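Local coordinates for protein serine--tRNA ligase, cytoplasmic (Candida albicans, PDB 3QO8) that catalyses the two-step charging of tRNA(Ser), activating serine with ATP to Ser-AMP and then passing the seryl group to the acceptor end of the tRNA, at residues L152-D162 with I442-K450; S252-P263 with R379-I387. One frame throughout, in Å; residues are numbered along the deposited sequence.

Contact 1. Residues L152-D162 with I442-K450; sequences LSHHEVLLRLD and IPYIKELPK
Arg160 crosses Tyr444 at about a right angle, laying its CD over the ring face, 4.3 Å from the Tyr444 ring centroid and 12° off the ring normal, a CH-pi contact. A bend at chi3 (63°) then turns the guanidinium to the CG-CD2 rim, planes 27° apart, where Tyr444 CD2 lies 3.4 Å from the guanidinium plane, over its centre. There Arg160 NE gives an almost straight bond, 2.8 Å, to Lys446 O, which lies near the guanidinium plane; the NE approaches within the Lys446 carbonyl plane. The opposite guanidinium face has Glu447 OE1 as a long ion pair, by charge alone. Leu161 CD2 packs against Tyr444 CD1 at 3.6 Å, and Leu152 CD1 and Val157 come to the phenol end. Farther along, Leu448 CD1 presses on Glu156 CG at 3.4 Å, with its CD2 on Arg160 CG.

Helix 154-160 ends here in a Schellman motif at Asp162, and the C-terminal tail, leaving strand 441-443, crosses that end: Arg160 O accepts from both Ile445 N (2.7 Å) and Lys446 N (3.0 Å). Lys446 NZ forms a salt bridge with Asp162 OD1, while Asp162 OD2 pairs with Arg181.

At the other helix end Ser153 and Glu156 form a capping box: Glu156 N bonds Ser153 OG and, in return, Ser153 N bonds Glu156 OE1 at 2.9 Å on the anti lone pair. This fixes the carboxylate, whose OE2 is linked, less certainly, through one water to NZ of the poorly ordered Lys450. Behind the helix, Val157 and Leu158 rest on Leu416 of helix 408-419.

Contact 2. Residues S252-P263 with R379-I387; sequences SAYHAGEWFESP and RNLEIRCGI
Trp259 and Arg384 run side by side from neighbouring strands. The arginine starts at CB, which sits over the five-membered ring of Trp259, 3.7 Å from its centroid, a CH-pi contact. CD lies above the Trp259 CD2-CE3 bond. The bend at chi3 (62°) lays the rest along the indole: NE is close to Trp259 CZ2, and CZ comes 3.5 Å from Trp259 CH2. The guanidinium is stacked on the six-membered ring, planes 13° apart, as a cation-pi pair, with CZ above the CH2 corner and NH1 and NH2 just past the rim. At the indole edge, Trp259 NE1 bonds Gly386 O, 3.0 Å away near the ring plane, reaching it from above the carbonyl plane.

Beneath this pair lies a two-stranded parallel sheet of the class II core, 259-260 with 384-385, joined by Arg384 N to Glu258 O, Phe260 N to Arg384 O (2.8 Å) and Gly386 N to Phe260 O. On the face of Phe260 and Cys385, Phe260 CE2 touches Ile383 CG2 at 3.7 Å and Pro263 CB meets Cys385 SG. Phe260 CZ also covers one face of His255, whose ND1 bonds Glu258 OE1 at 2.8 Å and NE2 Tyr271 OH. Glu258 OE2 forms a salt bridge with Arg168 of the second subunit.

The two contacts lie on opposite sides of the chain's centre, their own centres about 49 Å apart and their nearest atoms about 29 Å apart. Contact 2 is nested along the chain inside the loop closed by contact 1. Both segments of contact 2 fall in the class II core region and lean on strand 297-307 of the nine-strand mixed sheet; in contact 1 the last strand of a small sheet, 441-443, runs into the tail that returns to helix 154-160. Arg181 of each subunit pairs with Asp162 of its own chain and, by the symmetry of the dimer, probably also bonds Tyr254 of the other, so contact 1 of one subunit is tied to contact 2 of its partner.

Contact 1. Residues L152-D162 with I442-K450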
loop_
_atom_site.group_PDB
_atom_site.type_symbol
_atom_site.label_atom_id
_atom_site.label_comp_id
_atom_site.label_asym_id
_atom_site.label_seq_id
_atom_site.Cartn_x
_atom_site.Cartn_y
_atom_site.Cartn_z
ATOM N N LEU A 152 30.319 1.453 9.529
ATOM C CA LEU A 152 29.002 2.053 9.734
ATOM C C LEU A 152 27.904 1.007 9.691
ATOM O O LEU A 152 28.019 0.035 8.970
ATOM C CB LEU A 152 28.715 3.092 8.653
ATOM C CG LEU A 152 29.734 4.217 8.573
ATOM C CD1 LEU A 152 29.368 5.157 7.447
ATOM C CD2 LEU A 152 29.808 4.947 9.906
ATOM N N SER A 153 26.837 1.221 10.453
ATOM C CA SER A 153 25.655 0.356 10.367
ATOM C C SER A 153 24.886 0.675 9.085
ATOM O O SER A 153 25.107 1.708 8.454
ATOM C CB SER A 153 24.727 0.627 11.544
ATOM O OG SER A 153 24.218 1.943 11.405
ATOM N N HIS A 154 23.957 -0.198 8.705
ATOM C CA HIS A 154 23.181 0.055 7.502
ATOM C C HIS A 154 22.503 1.414 7.551
ATOM O O HIS A 154 22.457 2.114 6.544
ATOM C CB HIS A 154 22.146 -1.045 7.270
ATOM C CG HIS A 154 21.313 -1.357 8.474
ATOM N ND1 HIS A 154 20.155 -0.672 8.778
ATOM C CD2 HIS A 154 21.461 -2.291 9.441
ATOM C CE1 HIS A 154 19.623 -1.170 9.879
ATOM N NE2 HIS A 154 20.397 -2.153 10.305
ATOM N N HIS A 155 21.984 1.815 8.707
ATOM C CA HIS A 155 21.259 3.089 8.723
ATOM C C HIS A 155 22.193 4.299 8.597
ATOM O O HIS A 155 21.826 5.320 8.015
ATOM C CB HIS A 155 20.311 3.213 9.919
ATOM C CG HIS A 155 20.998 3.289 11.243
ATOM N ND1 HIS A 155 21.358 4.487 11.825
ATOM C CD2 HIS A 155 21.366 2.321 12.115
ATOM C CE1 HIS A 155 21.932 4.250 12.992
ATOM N NE2 HIS A 155 21.948 2.944 13.192
ATOM N N GLU A 156 23.411 4.163 9.110
ATOM C CA GLU A 156 24.425 5.204 8.975
ATOM C C GLU A 156 24.897 5.347 7.531
ATOM O O GLU A 156 25.024 6.455 7.013
ATOM C CB GLU A 156 25.618 4.909 9.907
ATOM C CG GLU A 156 25.315 5.230 11.374
ATOM C CD GLU A 156 26.366 4.686 12.349
ATOM O OE1 GLU A 156 26.938 3.614 12.080
ATOM O OE2 GLU A 156 26.610 5.327 13.394
ATOM N N VAL A 157 25.172 4.221 6.887
ATOM C CA VAL A 157 25.500 4.251 5.467
ATOM C C VAL A 157 24.387 4.949 4.684
ATOM O O VAL A 157 24.644 5.874 3.920
ATOM C CB VAL A 157 25.702 2.839 4.916
ATOM C CG1 VAL A 157 25.938 2.878 3.394
ATOM C CG2 VAL A 157 26.883 2.154 5.644
ATOM N N LEU A 158 23.147 4.517 4.885
ATOM C CA LEU A 158 22.040 5.067 4.107
ATOM C C LEU A 158 21.894 6.559 4.358
ATOM O O LEU A 158 21.595 7.310 3.446
ATOM C CB LEU A 158 20.731 4.342 4.418
ATOM C CG LEU A 158 19.552 4.550 3.460
ATOM C CD1 LEU A 158 19.945 4.320 1.985
ATOM C CD2 LEU A 158 18.416 3.622 3.870
ATOM N N LEU A 159 22.116 6.994 5.593
ATOM C CA LEU A 159 22.076 8.420 5.884
ATOM C C LEU A 159 23.210 9.170 5.169
ATOM O O LEU A 159 22.995 10.221 4.585
ATOM C CB LEU A 159 22.157 8.663 7.395
ATOM C CG LEU A 159 21.730 10.053 7.851
ATOM C CD1 LEU A 159 20.260 10.255 7.528
ATOM C CD2 LEU A 159 21.980 10.233 9.336
ATOM N N ARG A 160 24.427 8.637 5.213
ATOM C CA ARG A 160 25.549 9.337 4.588
ATOM C C ARG A 160 25.354 9.435 3.073
ATOM O O ARG A 160 25.848 10.369 2.439
ATOM C CB ARG A 160 26.888 8.655 4.928
ATOM C CG ARG A 160 27.326 8.836 6.379
ATOM C CD ARG A 160 28.847 8.772 6.495
ATOM N NE ARG A 160 29.487 9.857 5.755
ATOM C CZ ARG A 160 30.799 9.955 5.543
ATOM N NH1 ARG A 160 31.622 9.033 6.017
ATOM N NH2 ARG A 160 31.289 10.981 4.857
ATOM N N LEU A 161 24.618 8.482 2.503
ATOM C CA LEU A 161 24.322 8.486 1.072
ATOM C C LEU A 161 23.160 9.418 0.726
ATOM O O LEU A 161 22.843 9.620 -0.445
ATOM C CB LEU A 161 23.998 7.067 0.585
ATOM C CG LEU A 161 25.157 6.063 0.595
ATOM C CD1 LEU A 161 24.672 4.647 0.282
ATOM C CD2 LEU A 161 26.238 6.498 -0.390
ATOM N N ASP A 162 22.530 9.983 1.750
ATOM C CA ASP A 162 21.294 10.735 1.568
ATOM C C ASP A 162 20.278 9.857 0.824
ATOM O O ASP A 162 19.654 10.299 -0.138
ATOM C CB ASP A 162 21.552 12.021 0.779
ATOM C CG ASP A 162 20.377 12.986 0.828
ATOM O OD1 ASP A 162 19.607 12.952 1.821
ATOM O OD2 ASP A 162 20.231 13.782 -0.128
ATOM N N ILE A 442 28.705 4.966 -5.567
ATOM C CA ILE A 442 28.080 6.243 -5.257
ATOM C C ILE A 442 28.686 6.827 -3.982
ATOM O O ILE A 442 28.867 6.116 -2.989
ATOM C CB ILE A 442 26.542 6.129 -5.163
ATOM C CG1 ILE A 442 26.113 5.171 -4.057
ATOM C CG2 ILE A 442 25.958 5.677 -6.519
ATOM C CD1 ILE A 442 24.569 5.107 -3.863
ATOM N N PRO A 443 29.032 8.123 -4.018
ATOM C CA PRO A 443 29.769 8.743 -2.911
ATOM C C PRO A 443 28.897 9.100 -1.721
ATOM O O PRO A 443 27.711 9.378 -1.882
ATOM C CB PRO A 443 30.327 10.021 -3.544
ATOM C CG PRO A 443 29.332 10.362 -4.609
ATOM C CD PRO A 443 28.886 9.036 -5.165
ATOM N N TYR A 444 29.494 9.081 -0.530
ATOM C CA TYR A 444 28.853 9.645 0.644
ATOM C C TYR A 444 28.659 11.124 0.374
ATOM O O TYR A 444 29.529 11.775 -0.201
ATOM C CB TYR A 444 29.726 9.450 1.881
ATOM C CG TYR A 444 29.746 8.025 2.399
ATOM C CD1 TYR A 444 28.627 7.204 2.277
ATOM C CD2 TYR A 444 30.885 7.498 2.992
ATOM C CE1 TYR A 444 28.645 5.906 2.746
ATOM C CE2 TYR A 444 30.913 6.196 3.463
ATOM C CZ TYR A 444 29.783 5.409 3.337
ATOM O OH TYR A 444 29.803 4.118 3.802
ATOM N N ILE A 445 27.515 11.646 0.788
ATOM C CA ILE A 445 27.126 13.014 0.479
ATOM C C ILE A 445 27.066 13.832 1.758
ATOM O O ILE A 445 27.244 15.045 1.737
ATOM C CB ILE A 445 25.719 13.046 -0.180
ATOM C CG1 ILE A 445 25.770 12.488 -1.598
ATOM C CG2 ILE A 445 25.156 14.451 -0.198
ATOM C CD1 ILE A 445 24.438 12.537 -2.299
ATOM N N LYS A 446 26.800 13.155 2.867
ATOM C CA LYS A 446 26.614 13.811 4.157
ATOM C C LYS A 446 27.527 13.158 5.180
ATOM O O LYS A 446 27.912 12.005 5.011
ATOM C CB LYS A 446 25.157 13.663 4.618
ATOM C CG LYS A 446 24.129 14.108 3.575
ATOM C CD LYS A 446 22.720 14.241 4.148
ATOM C CE LYS A 446 22.156 12.892 4.553
ATOM N NZ LYS A 446 20.694 12.925 4.858
ATOM N N GLU A 447 27.872 13.892 6.233
ATOM C CA GLU A 447 28.616 13.324 7.353
ATOM C C GLU A 447 27.632 12.937 8.445
ATOM O O GLU A 447 26.552 13.515 8.532
ATOM C CB GLU A 447 29.605 14.352 7.915
ATOM C CG GLU A 447 30.638 14.857 6.921
ATOM C CD GLU A 447 31.970 14.135 7.038
ATOM O OE1 GLU A 447 32.120 13.287 7.948
ATOM O OE2 GLU A 447 32.870 14.419 6.217
ATOM N N LEU A 448 27.991 11.970 9.284
ATOM C CA LEU A 448 27.167 11.672 10.450
ATOM C C LEU A 448 27.451 12.725 11.514
ATOM O O LEU A 448 28.588 13.178 11.651
ATOM C CB LEU A 448 27.469 10.285 11.015
ATOM C CG LEU A 448 27.196 9.048 10.162
ATOM C CD1 LEU A 448 27.569 7.804 10.942
ATOM C CD2 LEU A 448 25.743 9.007 9.740
ATOM N N PRO A 449 26.422 13.122 12.273
ATOM C CA PRO A 449 26.650 14.101 13.339
ATOM C C PRO A 449 27.706 13.620 14.337
ATOM O O PRO A 449 28.533 14.418 14.778
ATOM C CB PRO A 449 25.277 14.221 14.014
ATOM C CG PRO A 449 24.529 12.995 13.603
ATOM C CD PRO A 449 25.025 12.662 12.228
ATOM N N LYS A 450 27.700 12.330 14.659
ATOM C CA LYS A 450 28.574 11.801 15.704
ATOM C C LYS A 450 30.040 11.616 15.286
ATOM O O LYS A 450 30.944 12.042 16.004
ATOM C CB LYS A 450 28.012 10.491 16.271
ATOM C CG LYS A 450 28.295 9.258 15.429
ATOM C CD LYS A 450 28.399 8.019 16.308
ATOM C CE LYS A 450 28.892 6.814 15.522
ATOM N NZ LYS A 450 29.078 5.633 16.412
HETATM O O HOH W 1 26.880 3.858 15.689
#

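Contact 2. Residues S252-P263 with R379-I387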
loop_
_atom_site.group_PDB
_atom_site.type_symbol
_atom_site.label_atom_id
_atom_site.label_comp_id
_atom_site.label_asym_id
_atom_site.label_seq_id
_atom_site.Cartn_x
_atom_site.Cartn_y
_atom_site.Cartn_z
ATOM N N SER A 252 -1.730 -17.097 -2.304
ATOM C CA SER A 252 -2.168 -18.422 -1.874
ATOM C C SER A 252 -3.654 -18.608 -2.207
ATOM O O SER A 252 -4.100 -19.715 -2.496
ATOM C CB SER A 252 -1.914 -18.655 -0.374
ATOM O OG SER A 252 -2.825 -17.916 0.429
ATOM N N ALA A 253 -4.416 -17.514 -2.186
ATOM C CA ALA A 253 -5.848 -17.594 -2.484
ATOM C C ALA A 253 -6.149 -17.470 -3.977
ATOM O O ALA A 253 -7.299 -17.589 -4.385
ATOM C CB ALA A 253 -6.611 -16.532 -1.716
ATOM N N TYR A 254 -5.117 -17.216 -4.778
ATOM C CA TYR A 254 -5.267 -17.006 -6.224
ATOM C C TYR A 254 -6.021 -18.166 -6.887
ATOM O O TYR A 254 -6.930 -17.946 -7.691
ATOM C CB TYR A 254 -3.882 -16.834 -6.856
ATOM C CG TYR A 254 -3.842 -16.357 -8.301
ATOM C CD1 TYR A 254 -4.133 -15.034 -8.630
ATOM C CD2 TYR A 254 -3.461 -17.215 -9.321
ATOM C CE1 TYR A 254 -4.064 -14.584 -9.942
ATOM C CE2 TYR A 254 -3.391 -16.777 -10.641
ATOM C CZ TYR A 254 -3.689 -15.458 -10.938
ATOM O OH TYR A 254 -3.629 -15.030 -12.240
ATOM N N HIS A 255 -5.646 -19.397 -6.551
ATOM C CA HIS A 255 -6.280 -20.580 -7.141
ATOM C C HIS A 255 -7.306 -21.235 -6.219
ATOM O O HIS A 255 -7.663 -22.395 -6.425
ATOM C CB HIS A 255 -5.230 -21.621 -7.548
ATOM C CG HIS A 255 -4.371 -21.193 -8.693
ATOM N ND1 HIS A 255 -4.864 -21.032 -9.971
ATOM C CD2 HIS A 255 -3.051 -20.894 -8.758
ATOM C CE1 HIS A 255 -3.888 -20.638 -10.770
ATOM N NE2 HIS A 255 -2.778 -20.549 -10.059
ATOM N N ALA A 256 -7.775 -20.507 -5.207
ATOM C CA ALA A 256 -8.817 -21.032 -4.322
ATOM C C ALA A 256 -9.993 -21.569 -5.139
ATOM O O ALA A 256 -10.435 -20.925 -6.104
ATOM C CB ALA A 256 -9.315 -19.949 -3.369
ATOM N N GLY A 257 -10.495 -22.737 -4.744
ATOM C CA GLY A 257 -11.663 -23.341 -5.365
ATOM C C GLY A 257 -11.403 -23.862 -6.761
ATOM O O GLY A 257 -12.339 -24.124 -7.507
ATOM N N GLU A 258 -10.132 -24.002 -7.125
ATOM C CA GLU A 258 -9.778 -24.512 -8.445
ATOM C C GLU A 258 -9.230 -25.928 -8.324
ATOM O O GLU A 258 -9.015 -26.423 -7.223
ATOM C CB GLU A 258 -8.798 -23.571 -9.162
ATOM C CG GLU A 258 -9.424 -22.210 -9.473
ATOM C CD GLU A 258 -8.441 -21.217 -10.082
ATOM O OE1 GLU A 258 -7.456 -21.643 -10.720
ATOM O OE2 GLU A 258 -8.662 -20.005 -9.923
ATOM N N TRP A 259 -9.028 -26.587 -9.458
ATOM C CA TRP A 259 -8.725 -28.010 -9.468
ATOM C C TRP A 259 -7.688 -28.275 -10.537
ATOM O O TRP A 259 -7.959 -28.089 -11.721
ATOM C CB TRP A 259 -10.009 -28.806 -9.774
ATOM C CG TRP A 259 -9.902 -30.295 -9.530
ATOM C CD1 TRP A 259 -8.759 -31.047 -9.495
ATOM C CD2 TRP A 259 -10.985 -31.206 -9.280
ATOM N NE1 TRP A 259 -9.066 -32.365 -9.246
ATOM C CE2 TRP A 259 -10.424 -32.487 -9.105
ATOM C CE3 TRP A 259 -12.373 -31.060 -9.193
ATOM C CZ2 TRP A 259 -11.205 -33.618 -8.847
ATOM C CZ3 TRP A 259 -13.142 -32.183 -8.932
ATOM C CH2 TRP A 259 -12.563 -33.442 -8.773
ATOM N N PHE A 260 -6.492 -28.685 -10.121
ATOM C CA PHE A 260 -5.471 -29.098 -11.065
ATOM C C PHE A 260 -5.679 -30.583 -11.343
ATOM O O PHE A 260 -5.073 -31.440 -10.708
ATOM C CB PHE A 260 -4.072 -28.792 -10.511
ATOM C CG PHE A 260 -3.814 -27.317 -10.328
ATOM C CD1 PHE A 260 -3.384 -26.538 -11.392
ATOM C CD2 PHE A 260 -4.033 -26.706 -9.103
ATOM C CE1 PHE A 260 -3.151 -25.178 -11.230
ATOM C CE2 PHE A 260 -3.805 -25.348 -8.935
ATOM C CZ PHE A 260 -3.363 -24.587 -9.996
ATOM N N GLU A 261 -6.576 -30.875 -12.283
ATOM C CA GLU A 261 -7.045 -32.240 -12.482
ATOM C C GLU A 261 -6.093 -33.082 -13.328
ATOM O O GLU A 261 -6.214 -34.306 -13.371
ATOM C CB GLU A 261 -8.466 -32.250 -13.063
ATOM C CG GLU A 261 -8.535 -32.235 -14.580
ATOM C CD GLU A 261 -8.175 -30.900 -15.197
ATOM O OE1 GLU A 261 -7.942 -29.921 -14.457
ATOM O OE2 GLU A 261 -8.132 -30.831 -16.441
ATOM N N SER A 262 -5.138 -32.431 -13.985
ATOM C CA SER A 262 -4.085 -33.149 -14.704
ATOM C C SER A 262 -2.737 -32.620 -14.241
ATOM O O SER A 262 -2.052 -31.913 -14.977
ATOM C CB SER A 262 -4.233 -32.973 -16.213
ATOM O OG SER A 262 -5.551 -33.280 -16.623
ATOM N N PRO A 263 -2.363 -32.960 -13.007
ATOM C CA PRO A 263 -1.225 -32.339 -12.320
ATOM C C PRO A 263 0.125 -32.639 -12.972
ATOM O O PRO A 263 1.021 -31.797 -12.901
ATOM C CB PRO A 263 -1.293 -32.942 -10.913
ATOM C CG PRO A 263 -2.056 -34.229 -11.087
ATOM C CD PRO A 263 -3.050 -33.959 -12.171
ATOM N N ARG A 379 -6.145 -27.148 1.600
ATOM C CA ARG A 379 -7.371 -27.777 2.094
ATOM C C ARG A 379 -8.383 -26.691 2.436
ATOM O O ARG A 379 -9.552 -26.780 2.085
ATOM C CB ARG A 379 -7.095 -28.673 3.320
ATOM C CG ARG A 379 -8.353 -29.328 3.905
ATOM C CD ARG A 379 -8.014 -30.400 4.979
ATOM N NE ARG A 379 -7.349 -31.560 4.390
ATOM C CZ ARG A 379 -6.033 -31.742 4.376
ATOM N NH1 ARG A 379 -5.220 -30.854 4.945
ATOM N NH2 ARG A 379 -5.524 -32.818 3.799
ATOM N N ASN A 380 -7.927 -25.644 3.111
ATOM C CA ASN A 380 -8.833 -24.571 3.511
ATOM C C ASN A 380 -9.358 -23.783 2.305
ATOM O O ASN A 380 -10.522 -23.386 2.266
ATOM C CB ASN A 380 -8.151 -23.644 4.518
ATOM C CG ASN A 380 -9.140 -22.918 5.401
ATOM O OD1 ASN A 380 -10.300 -23.312 5.506
ATOM N ND2 ASN A 380 -8.686 -21.854 6.049
ATOM N N LEU A 381 -8.498 -23.597 1.311
ATOM C CA LEU A 381 -8.835 -22.823 0.114
ATOM C C LEU A 381 -9.429 -23.696 -0.995
ATOM O O LEU A 381 -9.798 -23.195 -2.061
ATOM C CB LEU A 381 -7.579 -22.107 -0.379
ATOM C CG LEU A 381 -7.095 -21.004 0.568
ATOM C CD1 LEU A 381 -5.605 -20.697 0.356
ATOM C CD2 LEU A 381 -7.950 -19.745 0.394
ATOM N N GLU A 382 -9.518 -24.996 -0.728
ATOM C CA GLU A 382 -10.046 -25.968 -1.687
ATOM C C GLU A 382 -9.326 -25.906 -3.028
ATOM O O GLU A 382 -9.940 -25.646 -4.070
ATOM C CB GLU A 382 -11.558 -25.786 -1.878
ATOM C CG GLU A 382 -12.372 -25.966 -0.603
ATOM C CD GLU A 382 -12.450 -27.411 -0.139
ATOM O OE1 GLU A 382 -12.029 -28.311 -0.895
ATOM O OE2 GLU A 382 -12.944 -27.649 0.984
ATOM N N ILE A 383 -8.020 -26.145 -2.999
ATOM C CA ILE A 383 -7.230 -26.200 -4.221
ATOM C C ILE A 383 -6.860 -27.652 -4.494
ATOM O O ILE A 383 -5.886 -28.177 -3.954
ATOM C CB ILE A 383 -5.972 -25.325 -4.134
ATOM C CG1 ILE A 383 -6.346 -23.914 -3.678
ATOM C CG2 ILE A 383 -5.244 -25.302 -5.487
ATOM C CD1 ILE A 383 -5.127 -22.991 -3.460
ATOM N N ARG A 384 -7.662 -28.308 -5.326
ATOM C CA ARG A 384 -7.557 -29.750 -5.495
ATOM C C ARG A 384 -6.480 -30.169 -6.487
ATOM O O ARG A 384 -6.141 -29.436 -7.419
ATOM C CB ARG A 384 -8.912 -30.364 -5.884
ATOM C CG ARG A 384 -9.990 -30.128 -4.846
ATOM C CD ARG A 384 -11.295 -30.831 -5.200
ATOM N NE ARG A 384 -11.136 -32.281 -5.254
ATOM C CZ ARG A 384 -12.149 -33.141 -5.287
ATOM N NH1 ARG A 384 -13.403 -32.695 -5.262
ATOM N NH2 ARG A 384 -11.909 -34.445 -5.345
ATOM N N CYS A 385 -5.959 -31.368 -6.269
ATOM C CA CYS A 385 -4.920 -31.931 -7.105
ATOM C C CYS A 385 -5.297 -33.341 -7.558
ATOM O O CYS A 385 -5.509 -34.229 -6.735
ATOM C CB CYS A 385 -3.606 -31.987 -6.330
ATOM S SG CYS A 385 -2.211 -32.550 -7.313
ATOM N N GLY A 386 -5.373 -33.531 -8.869
ATOM C CA GLY A 386 -5.599 -34.838 -9.461
ATOM C C GLY A 386 -6.876 -35.553 -9.051
ATOM O O GLY A 386 -7.783 -34.955 -8.454
ATOM N N ILE A 387 -6.924 -36.843 -9.395
ATOM C CA ILE A 387 -8.023 -37.760 -9.075
ATOM C C ILE A 387 -9.348 -37.071 -8.777
ATOM O O ILE A 387 -10.388 -37.459 -9.306
ATOM C CB ILE A 387 -7.653 -38.710 -7.907
ATOM C CG1 ILE A 387 -8.741 -39.768 -7.705
ATOM C CG2 ILE A 387 -7.415 -37.926 -6.623
ATOM C CD1 ILE A 387 -8.434 -40.757 -6.600
#